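Local coordinates for protein fumarate reductase iron-sulfur subunit (PDB 7D6V) that probably passes electrons from succinate oxidation along three iron-sulfur clusters toward quinone, as the iron-sulfur subunit of a mycobacterial succinate dehydrogenase, at residues K58-L72 against I146-R159. Residues are numbered along the deposited sequence; the frame is centred on the assembly and turned at random.
With SF4 (iron/sulfur cluster), chain F; FES (Fe2/s2 (inorganic) cluster), chain E; F3S (Fe3-s4 cluster), chain G.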
ATOM      1  N   LYS B  58       0.030   1.751  -4.047  1.00 17.76           N
ATOM      2  CA  LYS B  58       0.874   1.850  -2.857  1.00 17.76           C
ATOM      3  C   LYS B  58       0.285   2.748  -1.772  1.00 17.76           C
ATOM      4  O   LYS B  58       0.799   2.781  -0.652  1.00 17.76           O
ATOM      5  CB  LYS B  58       2.271   2.358  -3.226  1.00 17.76           C
ATOM      6  CG  LYS B  58       3.080   1.400  -4.066  1.00 17.76           C
ATOM      7  CD  LYS B  58       4.463   1.946  -4.328  1.00 17.76           C
ATOM      8  CE  LYS B  58       5.240   1.015  -5.230  1.00 17.76           C
ATOM      9  NZ  LYS B  58       5.524  -0.272  -4.549  1.00 17.76           N
ATOM     10  N   CYS B  59      -0.682   3.460  -1.840  1.00 16.18           N
ATOM     11  CA  CYS B  59      -1.499   4.085  -0.811  1.00 16.18           C
ATOM     12  C   CYS B  59      -2.903   3.974  -0.237  1.00 16.18           C
ATOM     13  O   CYS B  59      -3.089   3.918   0.984  1.00 16.18           O
ATOM     14  CB  CYS B  59      -1.036   5.502  -0.443  1.00 16.18           C
ATOM     15  SG  CYS B  59      -1.545   6.830  -1.557  1.00 16.18           S
ATOM     16  N   GLY B  60      -3.992   3.943  -1.366  1.00 14.26           N
ATOM     17  CA  GLY B  60      -5.376   3.976  -0.952  1.00 14.26           C
ATOM     18  C   GLY B  60      -6.137   5.280  -0.958  1.00 14.26           C
ATOM     19  O   GLY B  60      -7.267   5.343  -0.468  1.00 14.26           O
ATOM     20  N   SER B  61      -5.527   6.332  -1.500  1.00 14.32           N
ATOM     21  CA  SER B  61      -6.189   7.630  -1.518  1.00 14.32           C
ATOM     22  C   SER B  61      -7.270   7.706  -2.589  1.00 14.32           C
ATOM     23  O   SER B  61      -8.335   8.285  -2.356  1.00 14.32           O
ATOM     24  CB  SER B  61      -5.159   8.737  -1.728  1.00 14.32           C
ATOM     25  OG  SER B  61      -4.117   8.646  -0.779  1.00 14.32           O
ATOM     26  N   CYS B  62      -6.949   7.190  -3.774  1.00 14.75           N
ATOM     27  CA  CYS B  62      -7.832   7.265  -4.939  1.00 14.75           C
ATOM     28  C   CYS B  62      -8.904   6.193  -5.102  1.00 14.75           C
ATOM     29  O   CYS B  62      -9.219   5.800  -6.225  1.00 14.75           O
ATOM     30  CB  CYS B  62      -6.995   7.343  -6.221  1.00 14.75           C
ATOM     31  SG  CYS B  62      -6.360   5.751  -6.797  1.00 14.75           S
ATOM     32  N   SER B  63      -9.469   5.719  -3.999  1.00 13.77           N
ATOM     33  CA  SER B  63     -10.535   4.733  -4.096  1.00 13.77           C
ATOM     34  C   SER B  63     -11.805   5.371  -4.643  1.00 13.77           C
ATOM     35  O   SER B  63     -12.247   6.416  -4.159  1.00 13.77           O
ATOM     36  CB  SER B  63     -10.806   4.113  -2.728  1.00 13.77           C
ATOM     37  OG  SER B  63      -9.640   3.510  -2.204  1.00 13.77           O
ATOM     38  N   ALA B  64     -12.396   4.739  -5.652  1.00 13.59           N
ATOM     39  CA  ALA B  64     -13.670   5.179  -6.203  1.00 13.59           C
ATOM     40  C   ALA B  64     -14.391   3.954  -6.747  1.00 13.59           C
ATOM     41  O   ALA B  64     -13.948   2.821  -6.554  1.00 13.59           O
ATOM     42  CB  ALA B  64     -13.462   6.255  -7.275  1.00 13.59           C
ATOM     43  N   GLU B  65     -15.513   4.176  -7.420  1.00 13.75           N
ATOM     44  CA  GLU B  65     -16.235   3.114  -8.117  1.00 13.75           C
ATOM     45  C   GLU B  65     -16.229   3.483  -9.594  1.00 13.75           C
ATOM     46  O   GLU B  65     -16.979   4.362 -10.027  1.00 13.75           O
ATOM     47  CB  GLU B  65     -17.639   2.948  -7.556  1.00 13.75           C
ATOM     48  CG  GLU B  65     -17.636   2.579  -6.083  1.00 13.75           C
ATOM     49  CD  GLU B  65     -19.007   2.239  -5.552  1.00 13.75           C
ATOM     50  OE1 GLU B  65     -19.944   2.098  -6.364  1.00 13.75           O
ATOM     51  OE2 GLU B  65     -19.150   2.115  -4.320  1.00 13.75           O
ATOM     52  N   ILE B  66     -15.382   2.800 -10.366  1.00 15.92           N
ATOM     53  CA  ILE B  66     -14.972   3.320 -11.666  1.00 15.92           C
ATOM     54  C   ILE B  66     -16.051   3.108 -12.714  1.00 15.92           C
ATOM     55  O   ILE B  66     -16.327   4.003 -13.519  1.00 15.92           O
ATOM     56  CB  ILE B  66     -13.635   2.693 -12.095  1.00 15.92           C
ATOM     57  CG1 ILE B  66     -12.500   3.278 -11.262  1.00 15.92           C
ATOM     58  CG2 ILE B  66     -13.381   2.937 -13.567  1.00 15.92           C
ATOM     59  CD1 ILE B  66     -12.534   4.773 -11.194  1.00 15.92           C
ATOM     60  N   ASN B  67     -16.638   1.920 -12.777  1.00 16.02           N
ATOM     61  CA  ASN B  67     -17.783   1.714 -13.656  1.00 16.02           C
ATOM     62  C   ASN B  67     -18.796   0.807 -12.964  1.00 16.02           C
ATOM     63  O   ASN B  67     -19.341  -0.127 -13.553  1.00 16.02           O
ATOM     64  CB  ASN B  67     -17.329   1.168 -15.007  1.00 16.02           C
ATOM     65  CG  ASN B  67     -18.388   1.302 -16.070  1.00 16.02           C
ATOM     66  OD1 ASN B  67     -19.491   1.769 -15.805  1.00 16.02           O
ATOM     67  ND2 ASN B  67     -18.048   0.921 -17.293  1.00 16.02           N
ATOM     68  N   GLY B  68     -19.046   1.078 -11.687  1.00 14.97           N
ATOM     69  CA  GLY B  68     -19.812   0.201 -10.836  1.00 14.97           C
ATOM     70  C   GLY B  68     -18.972  -0.683  -9.940  1.00 14.97           C
ATOM     71  O   GLY B  68     -19.519  -1.303  -9.023  1.00 14.97           O
ATOM     72  N   ARG B  69     -17.664  -0.751 -10.178  1.00 14.31           N
ATOM     73  CA  ARG B  69     -16.747  -1.614  -9.454  1.00 14.31           C
ATOM     74  C   ARG B  69     -15.819  -0.788  -8.582  1.00 14.31           C
ATOM     75  O   ARG B  69     -15.205   0.164  -9.077  1.00 14.31           O
ATOM     76  CB  ARG B  69     -15.917  -2.455 -10.428  1.00 14.31           C
ATOM     77  CG  ARG B  69     -16.654  -2.891 -11.674  1.00 14.31           C
ATOM     78  CD  ARG B  69     -17.609  -4.023 -11.373  1.00 14.31           C
ATOM     79  NE  ARG B  69     -16.901  -5.204 -10.891  1.00 14.31           N
ATOM     80  CZ  ARG B  69     -16.541  -6.225 -11.661  1.00 14.31           C
ATOM     81  NH1 ARG B  69     -16.822  -6.214 -12.955  1.00 14.31           N
ATOM     82  NH2 ARG B  69     -15.899  -7.255 -11.135  1.00 14.31           N
ATOM     83  N   PRO B  70     -15.686  -1.116  -7.298  1.00 13.30           N
ATOM     84  CA  PRO B  70     -14.709  -0.416  -6.453  1.00 13.30           C
ATOM     85  C   PRO B  70     -13.277  -0.645  -6.911  1.00 13.30           C
ATOM     86  O   PRO B  70     -12.769  -1.769  -6.865  1.00 13.30           O
ATOM     87  CB  PRO B  70     -14.958  -1.017  -5.064  1.00 13.30           C
ATOM     88  CG  PRO B  70     -16.341  -1.571  -5.129  1.00 13.30           C
ATOM     89  CD  PRO B  70     -16.498  -2.067  -6.525  1.00 13.30           C
ATOM     90  N   ARG B  71     -12.620   0.423  -7.351  1.00 14.49           N
ATOM     91  CA  ARG B  71     -11.279   0.376  -7.908  1.00 14.49           C
ATOM     92  C   ARG B  71     -10.437   1.510  -7.337  1.00 14.49           C
ATOM     93  O   ARG B  71     -10.929   2.397  -6.634  1.00 14.49           O
ATOM     94  CB  ARG B  71     -11.302   0.484  -9.438  1.00 14.49           C
ATOM     95  CG  ARG B  71     -12.036  -0.619 -10.170  1.00 14.49           C
ATOM     96  CD  ARG B  71     -11.345  -1.947  -9.981  1.00 14.49           C
ATOM     97  NE  ARG B  71      -9.947  -1.885 -10.392  1.00 14.49           N
ATOM     98  CZ  ARG B  71      -9.520  -2.071 -11.636  1.00 14.49           C
ATOM     99  NH1 ARG B  71     -10.384  -2.330 -12.607  1.00 14.49           N
ATOM    100  NH2 ARG B  71      -8.226  -1.992 -11.907  1.00 14.49           N
ATOM    101  N   LEU B  72      -9.143   1.456  -7.642  1.00 15.10           N
ATOM    102  CA  LEU B  72      -8.255   2.599  -7.492  1.00 15.10           C
ATOM    103  C   LEU B  72      -8.179   3.328  -8.826  1.00 15.10           C
ATOM    104  O   LEU B  72      -7.990   2.699  -9.869  1.00 15.10           O
ATOM    105  CB  LEU B  72      -6.858   2.165  -7.053  1.00 15.10           C
ATOM    106  CG  LEU B  72      -6.673   1.531  -5.677  1.00 15.10           C
ATOM    107  CD1 LEU B  72      -5.254   1.022  -5.541  1.00 15.10           C
ATOM    108  CD2 LEU B  72      -6.992   2.524  -4.576  1.00 15.10           C
ATOM    109  N   ILE B 146      -2.594  -1.719   1.957  1.00 13.29           N
ATOM    110  CA  ILE B 146      -2.672  -0.270   1.843  1.00 13.29           C
ATOM    111  C   ILE B 146      -4.102   0.118   2.190  1.00 13.29           C
ATOM    112  O   ILE B 146      -5.057  -0.393   1.598  1.00 13.29           O
ATOM    113  CB  ILE B 146      -2.262   0.214   0.441  1.00 13.29           C
ATOM    114  CG1 ILE B 146      -3.222  -0.283  -0.642  1.00 13.29           C
ATOM    115  CG2 ILE B 146      -0.861  -0.259   0.110  1.00 13.29           C
ATOM    116  CD1 ILE B 146      -3.182   0.519  -1.910  1.00 13.29           C
ATOM    117  N   GLU B 147      -4.266   0.980   3.182  1.00 12.52           N
ATOM    118  CA  GLU B 147      -5.605   1.168   3.719  1.00 12.52           C
ATOM    119  C   GLU B 147      -6.465   1.950   2.736  1.00 12.52           C
ATOM    120  O   GLU B 147      -6.754   3.132   2.940  1.00 12.52           O
ATOM    121  CB  GLU B 147      -5.536   1.854   5.080  1.00 12.52           C
ATOM    122  CG  GLU B 147      -5.093   0.917   6.182  1.00 12.52           C
ATOM    123  CD  GLU B 147      -4.985   1.598   7.523  1.00 12.52           C
ATOM    124  OE1 GLU B 147      -4.746   2.822   7.553  1.00 12.52           O
ATOM    125  OE2 GLU B 147      -5.140   0.909   8.550  1.00 12.52           O
ATOM    126  N   CYS B 148      -6.906   1.270   1.682  1.00 11.97           N
ATOM    127  CA  CYS B 148      -7.761   1.883   0.674  1.00 11.97           C
ATOM    128  C   CYS B 148      -9.219   1.813   1.121  1.00 11.97           C
ATOM    129  O   CYS B 148     -10.015   2.703   0.822  1.00 11.97           O
ATOM    130  CB  CYS B 148      -7.586   1.187  -0.676  1.00 11.97           C
ATOM    131  SG  CYS B 148      -8.651  -0.254  -0.917  1.00 11.97           S
ATOM    132  N   PHE B 149      -9.559   0.747   1.839  1.00 11.83           N
ATOM    133  CA  PHE B 149     -10.914   0.546   2.345  1.00 11.83           C
ATOM    134  C   PHE B 149     -11.899   0.174   1.245  1.00 11.83           C
ATOM    135  O   PHE B 149     -13.108   0.358   1.404  1.00 11.83           O
ATOM    136  CB  PHE B 149     -11.401   1.780   3.110  1.00 11.83           C
ATOM    137  CG  PHE B 149     -10.455   2.235   4.181  1.00 11.83           C
ATOM    138  CD1 PHE B 149      -9.957   1.338   5.108  1.00 11.83           C
ATOM    139  CD2 PHE B 149     -10.049   3.554   4.251  1.00 11.83           C
ATOM    140  CE1 PHE B 149      -9.084   1.749   6.090  1.00 11.83           C
ATOM    141  CE2 PHE B 149      -9.178   3.970   5.230  1.00 11.83           C
ATOM    142  CZ  PHE B 149      -8.694   3.067   6.152  1.00 11.83           C
ATOM    143  N   LEU B 150     -11.405  -0.363   0.129  1.00 11.59           N
ATOM    144  CA  LEU B 150     -12.303  -0.857  -0.908  1.00 11.59           C
ATOM    145  C   LEU B 150     -13.060  -2.087  -0.428  1.00 11.59           C
ATOM    146  O   LEU B 150     -14.233  -2.279  -0.772  1.00 11.59           O
ATOM    147  CB  LEU B 150     -11.518  -1.166  -2.181  1.00 11.59           C
ATOM    148  CG  LEU B 150     -11.021   0.032  -2.991  1.00 11.59           C
ATOM    149  CD1 LEU B 150     -10.088  -0.419  -4.096  1.00 11.59           C
ATOM    150  CD2 LEU B 150     -12.179   0.824  -3.557  1.00 11.59           C
ATOM    151  N   CYS B 151     -12.405  -2.881   0.415  1.00 11.26           N
ATOM    152  CA  CYS B 151     -13.029  -4.061   0.991  1.00 11.26           C
ATOM    153  C   CYS B 151     -14.179  -3.592   1.875  1.00 11.26           C
ATOM    154  O   CYS B 151     -15.287  -4.124   1.803  1.00 11.26           O
ATOM    155  CB  CYS B 151     -12.017  -4.859   1.814  1.00 11.26           C
ATOM    156  SG  CYS B 151     -11.349  -3.973   3.241  1.00 11.26           S
ATOM    157  N   GLN B 152     -13.909  -2.590   2.710  1.00 11.38           N
ATOM    158  CA  GLN B 152     -14.934  -2.031   3.582  1.00 11.38           C
ATOM    159  C   GLN B 152     -16.082  -1.454   2.769  1.00 11.38           C
ATOM    160  O   GLN B 152     -17.248  -1.557   3.162  1.00 11.38           O
ATOM    161  CB  GLN B 152     -14.326  -0.956   4.478  1.00 11.38           C
ATOM    162  CG  GLN B 152     -13.079  -1.389   5.213  1.00 11.38           C
ATOM    163  CD  GLN B 152     -13.387  -2.064   6.528  1.00 11.38           C
ATOM    164  OE1 GLN B 152     -13.118  -3.246   6.705  1.00 11.38           O
ATOM    165  NE2 GLN B 152     -13.950  -1.314   7.460  1.00 11.38           N
ATOM    166  N   ASN B 153     -15.763  -0.825   1.637  1.00 11.84           N
ATOM    167  CA  ASN B 153     -16.797  -0.256   0.781  1.00 11.84           C
ATOM    168  C   ASN B 153     -17.695  -1.333   0.184  1.00 11.84           C
ATOM    169  O   ASN B 153     -18.916  -1.165   0.123  1.00 11.84           O
ATOM    170  CB  ASN B 153     -16.149   0.570  -0.327  1.00 11.84           C
ATOM    171  CG  ASN B 153     -17.163   1.187  -1.259  1.00 11.84           C
ATOM    172  OD1 ASN B 153     -17.935   2.054  -0.864  1.00 11.84           O
ATOM    173  ND2 ASN B 153     -17.165   0.742  -2.504  1.00 11.84           N
ATOM    174  N   VAL B 154     -17.113  -2.444  -0.265  1.00 11.59           N
ATOM    175  CA  VAL B 154     -17.891  -3.377  -1.072  1.00 11.59           C
ATOM    176  C   VAL B 154     -18.678  -4.359  -0.207  1.00 11.59           C
ATOM    177  O   VAL B 154     -19.671  -4.931  -0.668  1.00 11.59           O
ATOM    178  CB  VAL B 154     -16.971  -4.113  -2.060  1.00 11.59           C
ATOM    179  CG1 VAL B 154     -16.088  -5.085  -1.328  1.00 11.59           C
ATOM    180  CG2 VAL B 154     -17.778  -4.813  -3.146  1.00 11.59           C
ATOM    181  N   CYS B 155     -18.204  -4.610   1.009  1.00 11.76           N
ATOM    182  CA  CYS B 155     -18.873  -5.549   1.905  1.00 11.76           C
ATOM    183  C   CYS B 155     -20.359  -5.232   1.979  1.00 11.76           C
ATOM    184  O   CYS B 155     -20.737  -4.074   2.154  1.00 11.76           O
ATOM    185  CB  CYS B 155     -18.252  -5.495   3.302  1.00 11.76           C
ATOM    186  SG  CYS B 155     -18.998  -6.631   4.495  1.00 11.76           S
ATOM    187  N   HIS B 156     -21.209  -6.248   1.846  1.00 12.42           N
ATOM    188  CA  HIS B 156     -22.641  -5.984   1.901  1.00 12.42           C
ATOM    189  C   HIS B 156     -23.167  -5.852   3.321  1.00 12.42           C
ATOM    190  O   HIS B 156     -24.277  -5.345   3.506  1.00 12.42           O
ATOM    191  CB  HIS B 156     -23.411  -7.090   1.181  1.00 12.42           C
ATOM    192  CG  HIS B 156     -23.375  -8.408   1.890  1.00 12.42           C
ATOM    193  ND1 HIS B 156     -24.504  -8.997   2.418  1.00 12.42           N
ATOM    194  CD2 HIS B 156     -22.347  -9.243   2.169  1.00 12.42           C
ATOM    195  CE1 HIS B 156     -24.172 -10.141   2.986  1.00 12.42           C
ATOM    196  NE2 HIS B 156     -22.871 -10.313   2.848  1.00 12.42           N
ATOM    197  N   VAL B 157     -22.409  -6.304   4.321  1.00 12.31           N
ATOM    198  CA  VAL B 157     -22.870  -6.210   5.702  1.00 12.31           C
ATOM    199  C   VAL B 157     -23.107  -4.757   6.085  1.00 12.31           C
ATOM    200  O   VAL B 157     -24.128  -4.417   6.691  1.00 12.31           O
ATOM    201  CB  VAL B 157     -21.864  -6.889   6.651  1.00 12.31           C
ATOM    202  CG1 VAL B 157     -22.351  -6.809   8.084  1.00 12.31           C
ATOM    203  CG2 VAL B 157     -21.643  -8.328   6.244  1.00 12.31           C
ATOM    204  N   VAL B 158     -22.176  -3.878   5.726  1.00 12.61           N
ATOM    205  CA  VAL B 158     -22.307  -2.458   6.019  1.00 12.61           C
ATOM    206  C   VAL B 158     -22.688  -1.635   4.796  1.00 12.61           C
ATOM    207  O   VAL B 158     -23.268  -0.551   4.960  1.00 12.61           O
ATOM    208  CB  VAL B 158     -21.019  -1.900   6.656  1.00 12.61           C
ATOM    209  CG1 VAL B 158     -20.882  -2.394   8.081  1.00 12.61           C
ATOM    210  CG2 VAL B 158     -19.810  -2.304   5.838  1.00 12.61           C
ATOM    211  N   ARG B 159     -22.387  -2.104   3.583  1.00 12.93           N
ATOM    212  CA  ARG B 159     -22.771  -1.362   2.387  1.00 12.93           C
ATOM    213  C   ARG B 159     -24.283  -1.276   2.249  1.00 12.93           C
ATOM    214  O   ARG B 159     -24.819  -0.221   1.895  1.00 12.93           O
ATOM    215  CB  ARG B 159     -22.158  -2.009   1.146  1.00 12.93           C
ATOM    216  CG  ARG B 159     -22.571  -1.371  -0.167  1.00 12.93           C
ATOM    217  CD  ARG B 159     -21.885  -2.046  -1.335  1.00 12.93           C
ATOM    218  NE  ARG B 159     -22.211  -1.413  -2.609  1.00 12.93           N
ATOM    219  CZ  ARG B 159     -21.497  -0.440  -3.162  1.00 12.93           C
ATOM    220  NH1 ARG B 159     -20.416   0.018  -2.552  1.00 12.93           N
ATOM    221  NH2 ARG B 159     -21.865   0.078  -4.323  1.00 12.93           N
TER
HETATM  222 FE1  SF4 F 302      -9.180  -3.904   2.112  1.00 12.21          FE
HETATM  223 FE2  SF4 F 302      -6.954  -5.020   0.405  1.00 12.21          FE
HETATM  224 FE3  SF4 F 302      -6.306  -3.246   2.761  1.00 12.21          FE
HETATM  225 FE4  SF4 F 302      -7.604  -2.073   0.300  1.00 12.21          FE
HETATM  226  S1  SF4 F 302      -5.842  -3.217   0.677  1.00 12.21           S
HETATM  227  S2  SF4 F 302      -8.069  -2.102   2.384  1.00 12.21           S
HETATM  228  S3  SF4 F 302      -8.716  -3.876   0.028  1.00 12.21           S
HETATM  229  S4  SF4 F 302      -7.418  -5.048   2.489  1.00 12.21           S
HETATM  230 FE1  FES E 301      -2.125   6.519  -3.828  1.00 18.24          FE
HETATM  231 FE2  FES E 301      -3.956   5.550  -6.157  1.00 18.24          FE
HETATM  232  S1  FES E 301      -3.204   7.547  -5.493  1.00 18.24           S
HETATM  233  S2  FES E 301      -3.302   4.658  -4.215  1.00 18.24           S
HETATM  234 FE1  F3S G 303     -17.123  -8.802   3.306  1.00 15.13          FE
HETATM  235 FE3  F3S G 303     -15.472 -10.778   2.541  1.00 15.13          FE
HETATM  236 FE4  F3S G 303     -17.114 -11.245   4.618  1.00 15.13          FE
HETATM  237  S1  F3S G 303     -16.831  -9.578   1.247  1.00 15.13           S
HETATM  238  S2  F3S G 303     -18.925  -9.985   4.122  1.00 15.13           S
HETATM  239  S3  F3S G 303     -15.414  -9.678   4.564  1.00 15.13           S
HETATM  240  S4  F3S G 303     -16.436 -12.764   3.092  1.00 15.13           S
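Leu150 is the bump that fills the hollow of the 63-65/70-72 hairpin: its CD2 touches both Pro70 CB and Ser63 CB at 3.7 Å, while CD1 turns to the Arg71 backbone and the Leu72 side chain. With CG anti to its carbonyl carbon (chi1 -73°), CD2 sits in the dip between Ser63 and Pro70 and CD1 lies along strand 70-72, which runs nearly antiparallel to helix 150-154, 162° between their directions. One helical turn on, Pro70 becomes the bump, its CG wedged between Asn153 ND2 at 3.6 Å and Val154 CB at 4.0 Å. At the other end the backbones themselves meet: Gly60 CA lies 3.6 Å from Cys148 CA, with no side chain from Gly60 between them, and Ile146 packs alongside, its CD1 3.6 Å from Gly60 N and its CG2 against Lys58 O. This seam joins the plant-type ferredoxin fold, whose Cys59 and Cys62 help hold the two-iron cluster, to the dicluster ferredoxin domain, where Cys148 and Cys151 bind iron atoms of the cubane. Ser63 OG donates to Cys148 O over 3.2 Å, from above the carbonyl plane, and thus bridges a strand to a ligand loop. The polar end of the interface centres on Glu65 OE2, which takes Asn153 ND2 at 3.0 Å on its anti side and Arg159 NH1, also 3.0 Å away, on its syn side, both from the same face of the carboxylate. Arg93 N is a further donor to this oxygen. Arg159 reaches it through an extended chain, and its NH1 also bonds Asn153 O, tying the buried salt bridge back to helix 150-154.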